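Long-range contact in O-methyltransferase family 2 (PDB 5I2H), which probably transfers a methyl group from S-adenosyl-L-methionine to a hydroxyl oxygen and binds the flavonoid apigenin: residues D264-N270 and G295-D301. Numbering follows the deposited sequence.
With AGI (5,7-dihydroxy-2-(4-hydroxyphenyl)-4H-chromen-4-one), chain C.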
loop_
_atom_site.group_PDB
_atom_site.type_symbol
_atom_site.label_atom_id
_atom_site.label_comp_id
_atom_site.label_asym_id
_atom_site.label_seq_id
_atom_site.Cartn_x
_atom_site.Cartn_y
_atom_site.Cartn_z
ATOM N N ASP A 264 -22.030 -33.935 7.831
ATOM C CA ASP A 264 -20.762 -34.637 8.001
ATOM C C ASP A 264 -19.598 -33.658 8.142
ATOM O O ASP A 264 -18.716 -33.848 8.979
ATOM C CB ASP A 264 -20.507 -35.552 6.805
ATOM C CG ASP A 264 -21.526 -36.686 6.708
ATOM O OD1 ASP A 264 -21.496 -37.602 7.569
ATOM O OD2 ASP A 264 -22.353 -36.671 5.785
ATOM N N ASP A 265 -19.563 -32.635 7.296
ATOM C CA ASP A 265 -18.512 -31.616 7.279
ATOM C C ASP A 265 -19.151 -30.267 7.535
ATOM O O ASP A 265 -20.218 -29.979 6.975
ATOM C CB ASP A 265 -17.809 -31.546 5.926
ATOM C CG ASP A 265 -17.006 -32.813 5.618
ATOM O OD1 ASP A 265 -16.461 -33.403 6.564
ATOM O OD2 ASP A 265 -16.934 -33.206 4.446
ATOM N N ILE A 266 -18.484 -29.426 8.329
ATOM C CA ILE A 266 -18.934 -28.056 8.554
ATOM C C ILE A 266 -17.816 -27.115 8.129
ATOM O O ILE A 266 -16.677 -27.249 8.594
ATOM C CB ILE A 266 -19.338 -27.823 10.016
ATOM C CG1 ILE A 266 -20.551 -28.702 10.320
ATOM C CG2 ILE A 266 -19.645 -26.347 10.235
ATOM C CD1 ILE A 266 -20.963 -28.673 11.775
ATOM N N LEU A 267 -18.136 -26.181 7.231
ATOM C CA LEU A 267 -17.181 -25.217 6.686
ATOM C C LEU A 267 -17.397 -23.843 7.333
ATOM O O LEU A 267 -18.529 -23.315 7.367
ATOM C CB LEU A 267 -17.349 -25.129 5.164
ATOM C CG LEU A 267 -16.502 -24.062 4.450
ATOM C CD1 LEU A 267 -14.994 -24.343 4.676
ATOM C CD2 LEU A 267 -16.828 -23.989 2.952
ATOM N N LEU A 268 -16.316 -23.270 7.830
ATOM C CA LEU A 268 -16.252 -21.887 8.314
ATOM C C LEU A 268 -15.219 -21.206 7.426
ATOM O O LEU A 268 -14.013 -21.293 7.695
ATOM C CB LEU A 268 -15.812 -21.808 9.779
ATOM C CG LEU A 268 -16.760 -22.521 10.763
ATOM C CD1 LEU A 268 -16.216 -22.577 12.190
ATOM C CD2 LEU A 268 -18.172 -21.909 10.690
ATOM N N SER A 269 -15.668 -20.521 6.377
ATOM C CA SER A 269 -14.757 -19.939 5.398
ATOM C C SER A 269 -14.816 -18.431 5.564
ATOM O O SER A 269 -15.859 -17.834 5.320
ATOM C CB SER A 269 -15.146 -20.369 3.975
ATOM O OG SER A 269 -14.288 -19.735 3.027
ATOM N N ASN A 270 -13.699 -17.816 5.971
ATOM C CA ASN A 270 -13.643 -16.365 6.186
ATOM C C ASN A 270 -14.705 -15.912 7.171
ATOM O O ASN A 270 -15.255 -14.813 7.040
ATOM C CB ASN A 270 -13.786 -15.599 4.861
ATOM C CG ASN A 270 -12.658 -15.909 3.926
ATOM O OD1 ASN A 270 -11.495 -15.782 4.310
ATOM N ND2 ASN A 270 -12.982 -16.392 2.713
ATOM N N GLY A 295 -16.906 -36.883 11.425
ATOM C CA GLY A 295 -17.192 -35.578 10.867
ATOM C C GLY A 295 -15.959 -34.688 10.877
ATOM O O GLY A 295 -14.999 -34.908 11.616
ATOM N N ARG A 296 -15.973 -33.670 10.032
ATOM C CA ARG A 296 -14.857 -32.735 9.927
ATOM C C ARG A 296 -15.304 -31.306 10.152
ATOM O O ARG A 296 -16.371 -30.896 9.692
ATOM C CB ARG A 296 -14.167 -32.837 8.558
ATOM C CG ARG A 296 -13.631 -34.268 8.328
ATOM C CD ARG A 296 -12.953 -34.401 6.968
ATOM N NE ARG A 296 -13.864 -34.156 5.831
ATOM C CZ ARG A 296 -13.494 -34.234 4.557
ATOM N NH1 ARG A 296 -12.231 -34.536 4.265
ATOM N NH2 ARG A 296 -14.377 -34.014 3.584
ATOM N N LEU A 297 -14.453 -30.543 10.828
ATOM C CA LEU A 297 -14.553 -29.103 10.832
ATOM C C LEU A 297 -13.524 -28.579 9.838
ATOM O O LEU A 297 -12.320 -28.858 9.964
ATOM C CB LEU A 297 -14.338 -28.529 12.237
ATOM C CG LEU A 297 -14.411 -27.008 12.322
ATOM C CD1 LEU A 297 -15.850 -26.565 12.064
ATOM C CD2 LEU A 297 -13.906 -26.555 13.692
ATOM N N LEU A 298 -14.003 -27.854 8.847
ATOM C CA LEU A 298 -13.176 -27.246 7.801
ATOM C C LEU A 298 -13.099 -25.757 8.085
ATOM O O LEU A 298 -14.100 -25.038 7.946
ATOM C CB LEU A 298 -13.777 -27.494 6.420
ATOM C CG LEU A 298 -14.110 -28.963 6.107
ATOM C CD1 LEU A 298 -14.904 -29.038 4.783
ATOM C CD2 LEU A 298 -12.934 -29.933 6.148
ATOM N N ILE A 299 -11.922 -25.281 8.478
ATOM C CA ILE A 299 -11.715 -23.844 8.669
ATOM C C ILE A 299 -10.935 -23.355 7.463
ATOM O O ILE A 299 -9.853 -23.882 7.169
ATOM C CB ILE A 299 -10.963 -23.548 9.983
ATOM C CG1 ILE A 299 -11.850 -23.901 11.186
ATOM C CG2 ILE A 299 -10.534 -22.091 10.044
ATOM C CD1 ILE A 299 -11.073 -23.912 12.507
ATOM N N HIS A 300 -11.481 -22.367 6.746
ATOM C CA HIS A 300 -10.820 -21.824 5.563
ATOM C C HIS A 300 -10.558 -20.351 5.827
ATOM O O HIS A 300 -11.500 -19.576 5.978
ATOM C CB HIS A 300 -11.676 -22.032 4.313
ATOM C CG HIS A 300 -11.032 -21.566 3.043
ATOM N ND1 HIS A 300 -11.667 -20.700 2.179
ATOM C CD2 HIS A 300 -9.821 -21.840 2.484
ATOM C CE1 HIS A 300 -10.876 -20.456 1.141
ATOM N NE2 HIS A 300 -9.755 -21.134 1.301
ATOM N N ASP A 301 -9.288 -19.967 5.944
ATOM C CA ASP A 301 -9.015 -18.600 6.358
ATOM C C ASP A 301 -7.575 -18.279 5.987
ATOM O O ASP A 301 -6.862 -19.110 5.399
ATOM C CB ASP A 301 -9.301 -18.421 7.868
ATOM C CG ASP A 301 -9.879 -17.055 8.175
ATOM O OD1 ASP A 301 -9.153 -16.064 7.945
ATOM O OD2 ASP A 301 -11.064 -16.975 8.573
HETATM C CAG AGI C . -17.010 -5.327 4.505
HETATM C CAE AGI C . -17.568 -4.059 4.366
HETATM C CAM AGI C . -18.523 -3.639 5.288
HETATM O OAB AGI C . -19.054 -2.390 5.137
HETATM C CAF AGI C . -18.919 -4.480 6.342
HETATM C CAH AGI C . -18.355 -5.753 6.482
HETATM C CAP AGI C . -17.399 -6.168 5.553
HETATM C CAQ AGI C . -16.722 -7.494 5.586
HETATM O OAL AGI C . -15.635 -7.554 4.746
HETATM C CAJ AGI C . -17.127 -8.587 6.373
HETATM C CAR AGI C . -16.400 -9.791 6.319
HETATM O OAA AGI C . -16.758 -10.783 7.001
HETATM C CAT AGI C . -15.203 -9.881 5.402
HETATM C CAS AGI C . -14.860 -8.672 4.617
HETATM C CAK AGI C . -13.775 -8.660 3.758
HETATM C CAN AGI C . -12.994 -9.791 3.621
HETATM O OAC AGI C . -11.960 -9.723 2.751
HETATM C CAI AGI C . -13.260 -10.976 4.325
HETATM C CAO AGI C . -14.322 -11.080 5.208
HETATM O OAD AGI C . -14.515 -12.247 5.850
HETATM O O HOH W 1 -13.070 -18.886 9.068
#
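D265 and R296 lie side by side at the start of two neighbouring parallel strands, 265-269 and 296-301. Helix 277-289 links the strands in a beta-alpha-beta unit of the Rossmann-like methyltransferase sheet. R296 offers its NE-NH2 edge, one nitrogen to each carboxylate oxygen: R296 NE meets D265 OD1 at 2.8 Å and R296 NH2 meets D265 OD2. Both bonds are nearly straight and stay in the guanidinium plane. They reach the oxygens from above the carboxylate plane, because the two flat groups are turned 43° apart. The R296 chain bends at chi3 (-62°), which brings its NE edge round to D265. R198 also pairs with D265 OD1. Replacing R296 by alanine removes both bonds and would probably leave the carboxylate freer to turn, with R198 still pairing with D265 OD1.

Further along the same face, L267 and L298 run nearly perpendicular, and L267 CD1 lies 3.8 Å from L298 CB. On the other face, L268 CD1 meets L297 CD1 at 4.0 Å. Backbone hydrogen bonds join I266 N to R296 O and L298 N to I266 O.

At the C-terminal ends, N270 N bonds to H300 O, and N270 lines the apigenin pocket. D301 OD1 is hydrogen-bonded to H273 ND1, of another pocket residue. A water joins L268 O to D301 OD2. H300 NE2 bonds to T352, while S269 OG sits at the ring edge, 2.9 Å from H300 ND1 in a hydrogen bond.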